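SusD/RagB family nutrient-binding outer membrane lipoprotein (Bacteroides vulgatus, PDB 4F7A) probably binds glycans, perhaps mucin O-glycans, at the outer membrane as a SusD-like lipoprotein built on a TPR-like helical scaffold. Local coordinates at residues E275-S280 against W371-A376. Residues are numbered along the deposited sequence; the frame is centred on the assembly and turned at random.
Sequences EDPRIS and WGAGDA
The methyl group of Ala373 packs against Pro277 and Arg278. Its CB lies 4.0 Å from Arg278 CG and 4.3 Å from Pro277 CG. On the proline side, CB and CG of the Pro277 ring lie loosely beside the carbonyl O of Ala373, each 4.1 Å away. Further along the arginine, Arg278 CD comes obliquely to the Trp371 ring, 4.3 Å from CD1. No hydrogen bond joins the two segments; the contact is small, and van der Waals packing carries it.

Asp276 holds the arginine in place from its own segment. Its OD1 accepts from Arg278 N at 2.9 Å through the anti lone pair, a capping bond at the turn into helix 279-282. The syn lone pair of the same oxygen takes Arg278 NE, nearly straight at 176° and in the guanidinium plane. Arg278 NH2 bonds Asp276 OD2 at 2.8 Å, which makes the salt bridge two-pronged and side-on. The chain bends at chi3 (-71°) and brings the guanidinium back to Asp276, which leaves CG beside the Ala373 methyl and CD near the Trp371 ring. A leucine here would probably leave the buried Asp276 carboxylate without its charge partner.

Arg278 NH1 also hydrogen-bonds Ser367 OG of helix 356-371, and NH2 hydrogen-bonds Gln426 OE1 of helix 416-431. Phe368 touches both Pro277 and Arg278. Helix 356-371 closes in a Schellman motif at Gly372, and Ala373 follows directly. The turn between helices 265-273 and 279-282 thus packs on the C-terminal end of helix 356-371.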
loop_
_atom_site.group_PDB
_atom_site.type_symbol
_atom_site.label_atom_id
_atom_site.label_comp_id
_atom_site.label_asym_id
_atom_site.label_seq_id
_atom_site.Cartn_x
_atom_site.Cartn_y
_atom_site.Cartn_z
ATOM N N GLU A 275 14.278 -10.710 15.996
ATOM C CA GLU A 275 13.937 -10.430 17.395
ATOM C C GLU A 275 13.391 -9.024 17.487
ATOM O O GLU A 275 13.814 -8.214 18.307
ATOM C CB GLU A 275 15.154 -10.661 18.323
ATOM C CG GLU A 275 15.604 -12.127 18.285
ATOM C CD GLU A 275 16.624 -12.496 19.368
ATOM O OE1 GLU A 275 17.618 -11.772 19.539
ATOM O OE2 GLU A 275 16.440 -13.534 20.019
ATOM N N ASP A 276 12.442 -8.744 16.605
ATOM C CA ASP A 276 12.002 -7.383 16.351
ATOM C C ASP A 276 11.031 -6.963 17.448
ATOM O O ASP A 276 10.029 -7.637 17.680
ATOM C CB ASP A 276 11.355 -7.319 14.971
ATOM C CG ASP A 276 11.198 -5.932 14.453
ATOM O OD1 ASP A 276 10.600 -5.080 15.167
ATOM O OD2 ASP A 276 11.648 -5.697 13.301
ATOM N N PRO A 277 11.305 -5.822 18.107
ATOM C CA PRO A 277 10.401 -5.400 19.185
ATOM C C PRO A 277 9.027 -4.969 18.708
ATOM O O PRO A 277 8.134 -4.759 19.543
ATOM C CB PRO A 277 11.119 -4.217 19.825
ATOM C CG PRO A 277 12.013 -3.712 18.810
ATOM C CD PRO A 277 12.396 -4.864 17.896
ATOM N N ARG A 278 8.832 -4.820 17.393
ATOM C CA ARG A 278 7.495 -4.533 16.894
ATOM C C ARG A 278 6.597 -5.793 16.862
ATOM O O ARG A 278 5.373 -5.678 16.682
ATOM C CB ARG A 278 7.563 -3.895 15.510
ATOM C CG ARG A 278 8.159 -2.495 15.497
ATOM C CD ARG A 278 8.616 -2.068 14.106
ATOM N NE ARG A 278 9.806 -2.781 13.630
ATOM C CZ ARG A 278 10.535 -2.391 12.573
ATOM N NH1 ARG A 278 10.212 -1.302 11.880
ATOM N NH2 ARG A 278 11.595 -3.091 12.202
ATOM N N ILE A 279 7.188 -6.980 17.017
ATOM C CA ILE A 279 6.436 -8.225 16.850
ATOM C C ILE A 279 5.177 -8.275 17.759
ATOM O O ILE A 279 4.095 -8.637 17.301
ATOM C CB ILE A 279 7.349 -9.476 17.016
ATOM C CG1 ILE A 279 6.653 -10.726 16.455
ATOM C CG2 ILE A 279 7.780 -9.679 18.461
ATOM C CD1 ILE A 279 7.571 -11.972 16.301
ATOM N N SER A 280 5.312 -7.890 19.025
ATOM C CA SER A 280 4.200 -8.014 19.989
ATOM C C SER A 280 3.263 -6.809 19.898
ATOM O O SER A 280 2.169 -6.821 20.444
ATOM C CB SER A 280 4.702 -8.152 21.434
ATOM O OG SER A 280 5.308 -6.967 21.921
ATOM N N TRP A 371 5.549 3.316 16.583
ATOM C CA TRP A 371 4.864 2.213 17.257
ATOM C C TRP A 371 5.143 2.144 18.744
ATOM O O TRP A 371 4.549 1.338 19.431
ATOM C CB TRP A 371 5.242 0.881 16.586
ATOM C CG TRP A 371 4.714 0.779 15.200
ATOM C CD1 TRP A 371 5.423 0.858 14.038
ATOM C CD2 TRP A 371 3.344 0.638 14.822
ATOM N NE1 TRP A 371 4.584 0.768 12.966
ATOM C CE2 TRP A 371 3.299 0.633 13.413
ATOM C CE3 TRP A 371 2.146 0.534 15.535
ATOM C CZ2 TRP A 371 2.107 0.490 12.698
ATOM C CZ3 TRP A 371 0.956 0.395 14.816
ATOM C CH2 TRP A 371 0.959 0.373 13.407
ATOM N N GLY A 372 6.041 2.980 19.246
ATOM C CA GLY A 372 6.418 2.960 20.672
ATOM C C GLY A 372 7.356 1.802 21.008
ATOM O O GLY A 372 7.360 1.298 22.138
ATOM N N ALA A 373 8.160 1.386 20.040
ATOM C CA ALA A 373 9.028 0.212 20.207
ATOM C C ALA A 373 10.391 0.563 20.796
ATOM O O ALA A 373 11.234 -0.319 21.010
ATOM C CB ALA A 373 9.188 -0.518 18.862
ATOM N N GLY A 374 10.605 1.847 21.071
ATOM C CA GLY A 374 11.839 2.297 21.704
ATOM C C GLY A 374 12.897 2.709 20.692
ATOM O O GLY A 374 12.594 3.162 19.568
ATOM N N ASP A 375 14.149 2.586 21.116
ATOM C CA ASP A 375 15.294 3.011 20.324
ATOM C C ASP A 375 15.792 1.834 19.457
ATOM O O ASP A 375 15.802 0.675 19.892
ATOM C CB ASP A 375 16.411 3.515 21.252
ATOM C CG ASP A 375 17.597 4.057 20.494
ATOM O OD1 ASP A 375 17.566 5.253 20.103
ATOM O OD2 ASP A 375 18.580 3.279 20.295
ATOM N N ALA A 376 16.201 2.137 18.230
ATOM C CA ALA A 376 16.592 1.085 17.255
ATOM C C ALA A 376 18.116 0.863 17.146
ATOM O O ALA A 376 18.572 0.066 16.328
ATOM C CB ALA A 376 16.011 1.421 15.866
#